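Lipolytic enzyme, g-d-s-l (Clostridium thermocellum, PDB 2W1W) is a modular enzyme represented by its family 6 carbohydrate-binding module, a beta-sandwich domain with a bound calcium ion. Local coordinates at residues G40-N45 against I110-I115; T65-M70 against S82-S87; S51-L56 against G98-L103; G25-C30 against V123-V128. All coordinates share one frame; numbering follows the deposited sequence.

In the fold
A beta sandwich of this family 6 module type is held by pairings between distant parts of the chain, and the four contacts sample both its sheets. Along the chain they are nested: contact 4 encloses contact 1, which encloses contact 3, which encloses contact 2. Contacts 1 and 2 reach the five-stranded sheet and have centres about 14 Å apart; contact 3 lies in the four-stranded sheet, which also holds strand 122-129 of contact 4, about 19 Å away between centres. The sheets meet where I110 packs on L56 and L103, and where I42 and W44 pack on V123 and L126. Contact 4 adds calcium, tying a loop to the sandwich.

Contact 1 of 4, residues G40-N45 against I110-I115; sequences GYIEWN and IRATAI
Y41 to W44 run against T113 to I110 as antiparallel neighbours, their strand axes 176° apart and 4.6 Å at closest approach. Backbone bonds join I42 with A112 and W44 with I110 in both directions; E43–R111 is the non-hydrogen-bonded pair between them, and Y41–T113 the one before I42–A112. Just before the first strand begins, A114 N donates to G40 O at 2.9 Å. On the face carrying Y41, E43 and R111, the arginine does two jobs. Its chain turns at chi3 (-68°) and lays the guanidinium flat over one face of the Y41 ring, with planes 4° apart and R111 CZ 3.6 Å from the ring centroid: a cation-pi stack, to which R111 CD adds a CH-pi contact. Both strands are interior to the five-stranded sheet of the beta sandwich, 106-114 the middle one, and strand 13-15 flanks 41-48 on its other side, where Y15 meets the Y41 ring. The edge of the guanidinium turns to E43. R111 NE at 2.8 Å and R111 NH2 at 3.0 Å both grip E43 OE1, reaching it from the same face of the carboxylate, so the salt bridge is side-on and fixes the rotation of the stacked group. The opposite face looks into the core: I42 CG1 lies 4.1 Å from A112 CB, and the indole of W44 packs against L126 while its NE1 bonds to Q8 O.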
loop_
_atom_site.group_PDB
_atom_site.type_symbol
_atom_site.label_atom_id
_atom_site.label_comp_id
_atom_site.label_asym_id
_atom_site.label_seq_id
_atom_site.Cartn_x
_atom_site.Cartn_y
_atom_site.Cartn_z
ATOM N N GLY A 40 -2.318 10.805 -5.651
ATOM C CA GLY A 40 -2.994 9.528 -5.943
ATOM C C GLY A 40 -3.076 8.663 -4.711
ATOM O O GLY A 40 -2.337 8.849 -3.754
ATOM N N TYR A 41 -4.005 7.722 -4.741
ATOM C CA TYR A 41 -4.119 6.761 -3.622
ATOM C C TYR A 41 -4.653 5.436 -4.065
ATOM O O TYR A 41 -5.247 5.271 -5.148
ATOM C CB TYR A 41 -5.007 7.329 -2.481
ATOM C CG TYR A 41 -6.493 7.554 -2.767
ATOM C CD1 TYR A 41 -7.364 6.488 -2.910
ATOM C CD2 TYR A 41 -7.028 8.844 -2.836
ATOM C CE1 TYR A 41 -8.720 6.684 -3.131
ATOM C CE2 TYR A 41 -8.402 9.050 -3.064
ATOM C CZ TYR A 41 -9.228 7.959 -3.221
ATOM O OH TYR A 41 -10.593 8.088 -3.445
ATOM N N ILE A 42 -4.419 4.512 -3.161
ATOM C CA ILE A 42 -5.001 3.179 -3.219
ATOM C C ILE A 42 -5.665 2.904 -1.874
ATOM O O ILE A 42 -5.215 3.357 -0.841
ATOM C CB ILE A 42 -3.956 2.105 -3.560
ATOM C CG1 ILE A 42 -2.964 1.923 -2.391
ATOM C CG2 ILE A 42 -3.249 2.471 -4.867
ATOM C CD1 ILE A 42 -1.805 0.974 -2.666
ATOM N N GLU A 43 -6.758 2.184 -1.921
ATOM C CA GLU A 43 -7.464 1.849 -0.696
ATOM C C GLU A 43 -8.210 0.537 -0.793
ATOM O O GLU A 43 -8.606 0.101 -1.877
ATOM C CB GLU A 43 -8.360 2.988 -0.260
ATOM C CG GLU A 43 -9.601 3.106 -0.940
ATOM C CD GLU A 43 -10.515 4.174 -0.329
ATOM O OE1 GLU A 43 -10.066 5.090 0.399
ATOM O OE2 GLU A 43 -11.733 4.092 -0.617
ATOM N N TRP A 44 -8.310 -0.120 0.355
ATOM C CA TRP A 44 -9.069 -1.346 0.462
ATOM C C TRP A 44 -9.987 -1.282 1.662
ATOM O O TRP A 44 -9.768 -0.570 2.620
ATOM C CB TRP A 44 -8.149 -2.564 0.676
ATOM C CG TRP A 44 -7.255 -2.960 -0.470
ATOM C CD1 TRP A 44 -7.536 -3.883 -1.447
ATOM C CD2 TRP A 44 -5.907 -2.515 -0.720
ATOM N NE1 TRP A 44 -6.469 -4.008 -2.284
ATOM C CE2 TRP A 44 -5.452 -3.205 -1.854
ATOM C CE3 TRP A 44 -5.055 -1.588 -0.121
ATOM C CZ2 TRP A 44 -4.159 -3.035 -2.367
ATOM C CZ3 TRP A 44 -3.796 -1.424 -0.636
ATOM C CH2 TRP A 44 -3.365 -2.121 -1.739
ATOM N N ASN A 45 -10.990 -2.132 1.584
ATOM C CA ASN A 45 -11.928 -2.407 2.679
ATOM C C ASN A 45 -11.421 -3.667 3.367
ATOM O O ASN A 45 -11.502 -4.762 2.824
ATOM C CB ASN A 45 -13.339 -2.618 2.117
ATOM C CG ASN A 45 -13.961 -1.344 1.589
ATOM O OD1 ASN A 45 -14.277 -1.239 0.362
ATOM N ND2 ASN A 45 -14.113 -0.378 2.449
ATOM N N ILE A 110 -8.609 1.421 4.554
ATOM C CA ILE A 110 -7.168 1.650 4.634
ATOM C C ILE A 110 -6.669 2.192 3.333
ATOM O O ILE A 110 -6.816 1.561 2.310
ATOM C CB ILE A 110 -6.410 0.380 5.029
ATOM C CG1 ILE A 110 -6.979 -0.148 6.367
ATOM C CG2 ILE A 110 -4.903 0.706 5.199
ATOM C CD1 ILE A 110 -6.262 -1.359 6.933
ATOM N N ARG A 111 -6.108 3.401 3.401
ATOM C CA ARG A 111 -5.701 4.166 2.210
ATOM C C ARG A 111 -4.241 4.547 2.342
ATOM O O ARG A 111 -3.779 4.890 3.418
ATOM C CB ARG A 111 -6.548 5.432 2.053
ATOM C CG ARG A 111 -6.207 6.246 0.809
ATOM C CD ARG A 111 -6.955 7.589 0.747
ATOM N NE ARG A 111 -8.381 7.381 0.544
ATOM C CZ ARG A 111 -9.258 8.346 0.318
ATOM N NH1 ARG A 111 -8.875 9.614 0.302
ATOM N NH2 ARG A 111 -10.531 8.035 0.119
ATOM N N ALA A 112 -3.530 4.450 1.224
ATOM C CA ALA A 112 -2.131 4.955 1.084
ATOM C C ALA A 112 -2.089 5.996 -0.004
ATOM O O ALA A 112 -2.353 5.679 -1.172
ATOM C CB ALA A 112 -1.171 3.794 0.733
ATOM N N THR A 113 -1.757 7.231 0.381
ATOM C CA THR A 113 -1.815 8.414 -0.514
ATOM C C THR A 113 -0.411 8.966 -0.740
ATOM O O THR A 113 0.339 9.193 0.177
ATOM C CB THR A 113 -2.684 9.522 0.107
ATOM O OG1 THR A 113 -4.015 9.018 0.387
ATOM C CG2 THR A 113 -2.784 10.749 -0.807
ATOM N N ALA A 114 -0.087 9.203 -1.993
ATOM C CA ALA A 114 1.189 9.846 -2.370
ATOM C C ALA A 114 1.240 11.281 -1.881
ATOM O O ALA A 114 0.370 12.081 -2.197
ATOM C CB ALA A 114 1.362 9.789 -3.917
ATOM N N ILE A 115 2.293 11.596 -1.125
ATOM C CA ILE A 115 2.470 12.951 -0.604
ATOM C C ILE A 115 3.642 13.731 -1.232
ATOM O O ILE A 115 3.782 14.949 -1.014
ATOM C CB ILE A 115 2.557 12.983 0.929
ATOM C CG1 ILE A 115 3.790 12.230 1.438
ATOM C CG2 ILE A 115 1.232 12.440 1.547
ATOM C CD1 ILE A 115 3.984 12.394 2.946
HETATM O O HOH W 1 -13.185 6.094 -0.356
#

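Contact 2 of 4, residues T65-M70 against S82-S87; sequences TANRPM and SMDFVS
The side chain of N67 leaves the backbone with CG opposite the backbone N (chi1 -175°), which carries its amide across to the D84–F85 linkage. There the two ends of the amide are used separately. N67 OD1 accepts the F85 N-H at 2.9 Å, the donor lying in the carbonyl plane, whereas N67 ND2 donates to D84 OD1 at 2.8 Å, approaching the carboxylate from above its plane; the amide and carboxylate planes stand 72° apart. A second torsion matters farther along: M70 bends at chi3 (-76°) and sets its methyl CE over one face of the F85 ring, 4.0 Å from the centroid and offset toward the rim. With SD obliquely placed, this is a Met-aromatic contact reinforced by CH-pi packing. P69 CA comes to the edge of the same ring, and P69 CB touches S82 OG at 3.3 Å. Y60 meets F85 edge-to-face, and M70 CE also packs on A112. M70 and M83 exchange two main-chain bonds, as an antiparallel hydrogen-bonded bridge where strands 70-74 and 77-83 begin and end. R68 N donates to F85 O at 3.1 Å, while R68 O stays buried without a partner in the model. Beyond that bridge the strand ladder thus gives way to a mixed set of links: N67 OD1 in place of one backbone carbonyl, the single R68–F85 bond, and a water joining T65 O to S87 N.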
loop_
_atom_site.group_PDB
_atom_site.type_symbol
_atom_site.label_atom_id
_atom_site.label_comp_id
_atom_site.label_asym_id
_atom_site.label_seq_id
_atom_site.Cartn_x
_atom_site.Cartn_y
_atom_site.Cartn_z
ATOM N N THR A 65 16.017 6.396 -7.052
ATOM C CA THR A 65 16.916 6.526 -5.902
ATOM C C THR A 65 16.312 7.228 -4.710
ATOM O O THR A 65 16.874 7.201 -3.605
ATOM C CB THR A 65 18.238 7.225 -6.255
ATOM O OG1 THR A 65 17.986 8.573 -6.640
ATOM C CG2 THR A 65 18.990 6.472 -7.357
ATOM N N ALA A 66 15.150 7.838 -4.912
ATOM C CA ALA A 66 14.524 8.707 -3.888
ATOM C C ALA A 66 13.316 8.043 -3.255
ATOM O O ALA A 66 12.510 7.366 -3.904
ATOM C CB ALA A 66 14.059 10.083 -4.486
ATOM N N ASN A 67 13.204 8.297 -1.975
ATOM C CA ASN A 67 12.063 7.853 -1.176
ATOM C C ASN A 67 10.773 8.376 -1.773
ATOM O O ASN A 67 10.693 9.510 -2.208
ATOM C CB ASN A 67 12.254 8.342 0.264
ATOM C CG ASN A 67 11.196 7.849 1.238
ATOM O OD1 ASN A 67 10.583 6.802 1.041
ATOM N ND2 ASN A 67 11.045 8.592 2.335
ATOM N N ARG A 68 9.775 7.503 -1.774
ATOM C CA ARG A 68 8.436 7.832 -2.211
ATOM C C ARG A 68 7.424 7.614 -1.057
ATOM O O ARG A 68 6.664 6.634 -1.041
ATOM C CB ARG A 68 8.051 7.016 -3.430
ATOM C CG ARG A 68 8.753 7.462 -4.703
ATOM C CD ARG A 68 8.162 6.814 -5.924
ATOM N NE ARG A 68 8.746 7.422 -7.127
ATOM C CZ ARG A 68 8.230 7.318 -8.331
ATOM N NH1 ARG A 68 7.106 6.659 -8.529
ATOM N NH2 ARG A 68 8.853 7.893 -9.350
ATOM N N PRO A 69 7.434 8.518 -0.072
ATOM C CA PRO A 69 6.618 8.300 1.125
ATOM C C PRO A 69 5.152 8.476 0.882
ATOM O O PRO A 69 4.714 9.152 -0.044
ATOM C CB PRO A 69 7.135 9.371 2.090
ATOM C CG PRO A 69 7.643 10.447 1.207
ATOM C CD PRO A 69 8.194 9.786 0.011
ATOM N N MET A 70 4.385 7.817 1.727
ATOM C CA MET A 70 2.935 7.876 1.634
ATOM C C MET A 70 2.287 8.081 2.994
ATOM O O MET A 70 2.740 7.618 4.012
ATOM C CB MET A 70 2.368 6.631 0.963
ATOM C CG MET A 70 2.867 6.423 -0.450
ATOM S SD MET A 70 1.800 5.376 -1.443
ATOM C CE MET A 70 2.195 3.736 -0.799
ATOM N N SER A 82 3.686 10.074 7.031
ATOM C CA SER A 82 4.744 9.882 6.032
ATOM C C SER A 82 5.516 8.587 6.231
ATOM O O SER A 82 6.601 8.579 6.779
ATOM C CB SER A 82 5.701 11.072 6.039
ATOM O OG SER A 82 6.669 10.977 4.992
ATOM N N MET A 83 4.918 7.512 5.742
ATOM C CA MET A 83 5.512 6.181 5.765
ATOM C C MET A 83 6.483 6.058 4.606
ATOM O O MET A 83 6.148 6.337 3.475
ATOM C CB MET A 83 4.441 5.100 5.633
ATOM C CG MET A 83 4.983 3.684 5.633
ATOM S SD MET A 83 3.626 2.495 5.600
ATOM C CE MET A 83 4.610 0.991 5.461
ATOM N N ASP A 84 7.688 5.609 4.896
ATOM C CA ASP A 84 8.750 5.546 3.877
ATOM C C ASP A 84 8.632 4.330 2.997
ATOM O O ASP A 84 8.305 3.225 3.444
ATOM C CB ASP A 84 10.123 5.541 4.538
ATOM C CG ASP A 84 10.398 6.819 5.305
ATOM O OD1 ASP A 84 9.964 7.899 4.866
ATOM O OD2 ASP A 84 11.009 6.727 6.391
ATOM N N PHE A 85 8.932 4.577 1.726
ATOM C CA PHE A 85 9.023 3.579 0.679
ATOM C C PHE A 85 10.291 3.821 -0.126
ATOM O O PHE A 85 10.287 4.474 -1.177
ATOM C CB PHE A 85 7.781 3.577 -0.226
ATOM C CG PHE A 85 6.564 3.107 0.491
ATOM C CD1 PHE A 85 6.234 1.760 0.505
ATOM C CD2 PHE A 85 5.752 3.991 1.181
ATOM C CE1 PHE A 85 5.138 1.313 1.210
ATOM C CE2 PHE A 85 4.648 3.539 1.915
ATOM C CZ PHE A 85 4.344 2.209 1.912
ATOM N N VAL A 86 11.377 3.294 0.421
ATOM C CA VAL A 86 12.719 3.601 -0.086
ATOM C C VAL A 86 13.028 2.788 -1.337
ATOM O O VAL A 86 12.376 1.817 -1.658
ATOM C CB VAL A 86 13.831 3.391 0.965
ATOM C CG1 VAL A 86 13.516 4.222 2.219
ATOM C CG2 VAL A 86 14.033 1.954 1.294
ATOM N N SER A 87 14.056 3.248 -2.037
ATOM C CA SER A 87 14.509 2.563 -3.237
ATOM C C SER A 87 14.703 1.079 -3.000
ATOM O O SER A 87 15.294 0.666 -2.004
ATOM C CB SER A 87 15.834 3.135 -3.745
ATOM O OG SER A 87 16.106 2.618 -5.044
HETATM O O HOH W 2 15.278 5.851 -1.527
#

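Contact 3 of 4, residues S51-L56 against G98-L103; sequences SGSYAL and GIVANL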
loop_
_atom_site.group_PDB
_atom_site.type_symbol
_atom_site.label_atom_id
_atom_site.label_comp_id
_atom_site.label_asym_id
_atom_site.label_seq_id
_atom_site.Cartn_x
_atom_site.Cartn_y
_atom_site.Cartn_z
ATOM N N SER A 51 -11.347 -5.796 17.496
ATOM C CA SER A 51 -10.575 -4.558 17.691
ATOM C C SER A 51 -9.209 -4.841 18.271
ATOM O O SER A 51 -9.052 -5.647 19.192
ATOM C CB SER A 51 -11.325 -3.547 18.582
ATOM O OG SER A 51 -12.595 -3.219 17.978
ATOM N N GLY A 52 -8.208 -4.176 17.715
ATOM C CA GLY A 52 -6.818 -4.254 18.256
ATOM C C GLY A 52 -5.789 -3.856 17.212
ATOM O O GLY A 52 -6.137 -3.368 16.151
ATOM N N SER A 53 -4.544 -4.194 17.525
ATOM C CA SER A 53 -3.383 -3.869 16.684
ATOM C C SER A 53 -3.171 -4.926 15.623
ATOM O O SER A 53 -3.229 -6.129 15.888
ATOM C CB SER A 53 -2.104 -3.746 17.534
ATOM O OG SER A 53 -2.166 -2.623 18.392
ATOM N N TYR A 54 -2.949 -4.453 14.406
ATOM C CA TYR A 54 -2.671 -5.322 13.236
ATOM C C TYR A 54 -1.444 -4.832 12.499
ATOM O O TYR A 54 -1.194 -3.636 12.404
ATOM C CB TYR A 54 -3.854 -5.319 12.306
ATOM C CG TYR A 54 -5.095 -5.996 12.850
ATOM C CD1 TYR A 54 -5.415 -7.277 12.462
ATOM C CD2 TYR A 54 -5.905 -5.363 13.773
ATOM C CE1 TYR A 54 -6.541 -7.917 12.953
ATOM C CE2 TYR A 54 -7.023 -5.990 14.279
ATOM C CZ TYR A 54 -7.335 -7.252 13.863
ATOM O OH TYR A 54 -8.456 -7.896 14.369
ATOM N N ALA A 55 -0.686 -5.792 12.002
ATOM C CA ALA A 55 0.405 -5.493 11.052
ATOM C C ALA A 55 -0.192 -5.253 9.677
ATOM O O ALA A 55 -0.971 -6.083 9.183
ATOM C CB ALA A 55 1.379 -6.639 11.027
ATOM N N LEU A 56 0.235 -4.137 9.084
ATOM C CA LEU A 56 -0.075 -3.729 7.703
ATOM C C LEU A 56 1.228 -3.671 6.917
ATOM O O LEU A 56 2.094 -2.803 7.158
ATOM C CB LEU A 56 -0.719 -2.349 7.703
ATOM C CG LEU A 56 -1.949 -2.087 8.626
ATOM C CD1 LEU A 56 -2.405 -0.625 8.555
ATOM C CD2 LEU A 56 -3.087 -3.019 8.322
ATOM N N GLY A 98 6.325 -2.041 6.368
ATOM C CA GLY A 98 5.234 -2.330 7.284
ATOM C C GLY A 98 5.109 -1.387 8.434
ATOM O O GLY A 98 6.073 -0.803 8.893
ATOM N N ILE A 99 3.880 -1.282 8.903
ATOM C CA ILE A 99 3.545 -0.588 10.148
ATOM C C ILE A 99 2.527 -1.393 10.938
ATOM O O ILE A 99 2.025 -2.392 10.481
ATOM C CB ILE A 99 2.998 0.832 9.927
ATOM C CG1 ILE A 99 1.684 0.836 9.153
ATOM C CG2 ILE A 99 4.044 1.727 9.261
ATOM C CD1 ILE A 99 1.039 2.208 9.093
ATOM N N VAL A 100 2.309 -0.933 12.147
ATOM C CA VAL A 100 1.261 -1.459 13.009
ATOM C C VAL A 100 0.213 -0.384 13.229
ATOM O O VAL A 100 0.549 0.759 13.494
ATOM C CB VAL A 100 1.876 -1.898 14.372
ATOM C CG1 VAL A 100 0.790 -2.327 15.336
ATOM C CG2 VAL A 100 2.916 -3.018 14.112
ATOM N N ALA A 101 -1.051 -0.769 13.128
ATOM C CA ALA A 101 -2.153 0.156 13.356
ATOM C C ALA A 101 -3.324 -0.509 14.052
ATOM O O ALA A 101 -3.529 -1.702 13.956
ATOM C CB ALA A 101 -2.605 0.735 12.031
ATOM N N ASN A 102 -4.130 0.302 14.714
ATOM C CA ASN A 102 -5.326 -0.184 15.372
ATOM C C ASN A 102 -6.467 -0.236 14.379
ATOM O O ASN A 102 -6.708 0.720 13.634
ATOM C CB ASN A 102 -5.682 0.717 16.562
ATOM C CG ASN A 102 -4.633 0.673 17.658
ATOM O OD1 ASN A 102 -3.999 -0.355 17.887
ATOM N ND2 ASN A 102 -4.433 1.802 18.334
ATOM N N LEU A 103 -7.139 -1.369 14.350
ATOM C CA LEU A 103 -8.353 -1.547 13.542
ATOM C C LEU A 103 -9.535 -1.794 14.470
ATOM O O LEU A 103 -9.370 -2.256 15.596
ATOM C CB LEU A 103 -8.217 -2.679 12.553
ATOM C CG LEU A 103 -7.018 -2.639 11.581
ATOM C CD1 LEU A 103 -7.090 -3.884 10.638
ATOM C CD2 LEU A 103 -6.944 -1.341 10.795
#
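Backbone bonding dominates between G52–L56 and L103–I99: three hydrogen-bonded pairs, G52 with L103, Y54 with A101 and L56 with I99, each exchange two bonds, the shortest being Y54 N to A101 O at 2.8 Å. CA-H...O contacts fill the alternate positions, as from V100 CA to Y54 O at 3.3 Å. The strand axes diverge markedly from strict antiparallelism, at 140°, so the ladder is strongly twisted. It joins strand 52-61 to strand 95-103, which is the outermost strand of the four-stranded sheet in the beta sandwich. Apolar contacts lie on the face turned to the other sheet. L103 reaches over the Y54 ring, its CD1 4.0 Å from the centroid and displaced toward the rim in a CH-pi contact, the side chains crossing at about a right angle. L56 CD1 touches A101 CB at 3.7 Å, and I110 of the facing sheet packs on both L56 and L103. The phenol hydroxyl of Y54 bonds outside the pair, to S50 O. Polar groups sit on the outer face, where S53 and N102 stand side by side as a non-hydrogen-bonded pair.

Contact 4 of 4, residues G25-C30 against V123-V128; sequences GYTGSC and VDYLKV. With CA (calcium ion), chain C.
T27 in the irregular loop 25-30 meets D124 in strand 123-128 without any ladder between the backbones, the CA atoms of Y26 and D124 being the nearest pair at 5.7 Å. The link is a carboxylate and a metal. With CG opposite the backbone N (chi1 -167°), D124 swings its carboxylate toward the loop, where each oxygen has its own task. D124 OD1 binds calcium at 2.3 Å and also accepts the T27 N-H at 2.9 Å, on the syn side; D124 OD2 takes the T27 hydroxyl OG1 at 2.7 Å, likewise syn. The same OD2 forms a salt bridge with R59, so the carboxylate is gripped on both oxygens, and the metal and arginine would probably stabilise its negative charge. D124 also gives calcium its backbone O, at 2.5 Å. That carbonyl is turned out by a helix-like kink (psi -50°) inside the strand, and since both D124 and Y125 form backbone hydrogen bonds with R59 of strand 52-61, the geometry is consistent with a classic beta bulge in the four-stranded sheet of this family 6 module. The loop supplies two further carbonyls to calcium, T27 O at 2.3 Å and C30 O at 2.2 Å, and a water at 2.1 Å completes the five ligands modelled. Thus the loop curls around the ion through main-chain oxygens, while D124 alone offers a side chain. Alongside, T27 OG1 lies in the plane of the Y125 ring, at its edge, and Y26 CB rests against D124 OD1.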
loop_
_atom_site.group_PDB
_atom_site.type_symbol
_atom_site.label_atom_id
_atom_site.label_comp_id
_atom_site.label_asym_id
_atom_site.label_seq_id
_atom_site.Cartn_x
_atom_site.Cartn_y
_atom_site.Cartn_z
ATOM N N GLY A 25 7.578 -9.420 -11.550
ATOM C CA GLY A 25 7.791 -9.793 -10.135
ATOM C C GLY A 25 6.652 -9.528 -9.181
ATOM O O GLY A 25 6.713 -9.880 -7.994
ATOM N N TYR A 26 5.634 -8.881 -9.708
ATOM C CA TYR A 26 4.366 -8.686 -8.970
ATOM C C TYR A 26 3.696 -10.041 -8.753
ATOM O O TYR A 26 3.968 -11.041 -9.423
ATOM C CB TYR A 26 3.414 -7.686 -9.673
ATOM C CG TYR A 26 2.924 -8.147 -11.039
ATOM C CD1 TYR A 26 1.829 -8.978 -11.167
ATOM C CD2 TYR A 26 3.614 -7.779 -12.193
ATOM C CE1 TYR A 26 1.421 -9.424 -12.408
ATOM C CE2 TYR A 26 3.224 -8.233 -13.436
ATOM C CZ TYR A 26 2.133 -9.054 -13.524
ATOM O OH TYR A 26 1.720 -9.518 -14.759
ATOM N N THR A 27 2.799 -10.053 -7.799
ATOM C CA THR A 27 1.966 -11.197 -7.545
ATOM C C THR A 27 0.531 -10.868 -7.858
ATOM O O THR A 27 0.160 -9.728 -8.032
ATOM C CB THR A 27 2.101 -11.695 -6.099
ATOM O OG1 THR A 27 1.693 -10.660 -5.201
ATOM C CG2 THR A 27 3.570 -12.119 -5.831
ATOM N N GLY A 28 -0.277 -11.905 -7.880
ATOM C CA GLY A 28 -1.610 -11.813 -8.419
ATOM C C GLY A 28 -1.528 -11.353 -9.863
ATOM O O GLY A 28 -0.557 -11.608 -10.601
ATOM N N SER A 29 -2.532 -10.605 -10.243
ATOM C CA SER A 29 -2.661 -10.207 -11.660
ATOM C C SER A 29 -2.112 -8.843 -12.036
ATOM O O SER A 29 -1.972 -8.500 -13.207
ATOM C CB SER A 29 -4.108 -10.295 -12.037
ATOM O OG SER A 29 -4.817 -9.273 -11.407
ATOM N N CYS A 30 -1.769 -8.041 -11.043
ATOM C CA CYS A 30 -1.264 -6.723 -11.337
ATOM C C CYS A 30 -0.699 -6.079 -10.072
ATOM O O CYS A 30 -0.736 -6.643 -8.969
ATOM C CB CYS A 30 -2.381 -5.854 -11.905
ATOM S SG CYS A 30 -3.616 -5.328 -10.713
ATOM N N VAL A 123 2.816 -0.585 -6.042
ATOM C CA VAL A 123 2.357 -1.416 -4.892
ATOM C C VAL A 123 1.683 -2.676 -5.395
ATOM O O VAL A 123 0.730 -2.647 -6.179
ATOM C CB VAL A 123 1.391 -0.626 -3.962
ATOM C CG1 VAL A 123 0.818 -1.524 -2.842
ATOM C CG2 VAL A 123 2.062 0.565 -3.349
ATOM N N ASP A 124 2.226 -3.787 -4.933
ATOM C CA ASP A 124 1.786 -5.132 -5.301
ATOM C C ASP A 124 0.496 -5.528 -4.579
ATOM O O ASP A 124 -0.452 -6.039 -5.188
ATOM C CB ASP A 124 2.899 -6.143 -5.001
ATOM C CG ASP A 124 2.681 -7.495 -5.623
ATOM O OD1 ASP A 124 1.903 -7.621 -6.609
ATOM O OD2 ASP A 124 3.288 -8.453 -5.072
ATOM N N TYR A 125 0.521 -5.327 -3.266
ATOM C CA TYR A 125 -0.591 -5.685 -2.385
ATOM C C TYR A 125 -0.362 -5.086 -1.018
ATOM O O TYR A 125 0.711 -4.593 -0.721
ATOM C CB TYR A 125 -0.733 -7.207 -2.233
ATOM C CG TYR A 125 0.462 -7.972 -1.691
ATOM C CD1 TYR A 125 0.923 -7.781 -0.397
ATOM C CD2 TYR A 125 1.073 -8.954 -2.445
ATOM C CE1 TYR A 125 1.949 -8.547 0.131
ATOM C CE2 TYR A 125 2.114 -9.719 -1.931
ATOM C CZ TYR A 125 2.565 -9.488 -0.643
ATOM O OH TYR A 125 3.609 -10.216 -0.107
ATOM N N LEU A 126 -1.425 -5.161 -0.235
ATOM C CA LEU A 126 -1.417 -4.955 1.210
ATOM C C LEU A 126 -1.731 -6.297 1.894
ATOM O O LEU A 126 -2.704 -6.953 1.589
ATOM C CB LEU A 126 -2.462 -3.935 1.618
ATOM C CG LEU A 126 -2.825 -3.820 3.103
ATOM C CD1 LEU A 126 -1.632 -3.336 3.941
ATOM C CD2 LEU A 126 -4.078 -2.918 3.313
ATOM N N LYS A 127 -0.847 -6.690 2.794
ATOM C CA LYS A 127 -0.981 -7.908 3.592
ATOM C C LYS A 127 -1.253 -7.504 5.044
ATOM O O LYS A 127 -0.548 -6.688 5.613
ATOM C CB LYS A 127 0.357 -8.683 3.476
ATOM C CG LYS A 127 0.437 -9.954 4.212
ATOM C CD LYS A 127 1.839 -10.520 4.066
ATOM C CE LYS A 127 2.059 -11.282 2.857
ATOM N NZ LYS A 127 3.587 -11.586 2.732
ATOM N N VAL A 128 -2.298 -8.092 5.626
ATOM C CA VAL A 128 -2.742 -7.785 7.010
ATOM C C VAL A 128 -2.782 -9.078 7.808
ATOM O O VAL A 128 -3.347 -10.075 7.381
ATOM C CB VAL A 128 -4.140 -7.145 7.017
ATOM C CG1 VAL A 128 -4.581 -6.793 8.427
ATOM C CG2 VAL A 128 -4.155 -5.915 6.054
HETATM CA CA CA C . -0.326 -7.692 -7.064
HETATM O O HOH W 3 -2.101 -8.412 -6.081
#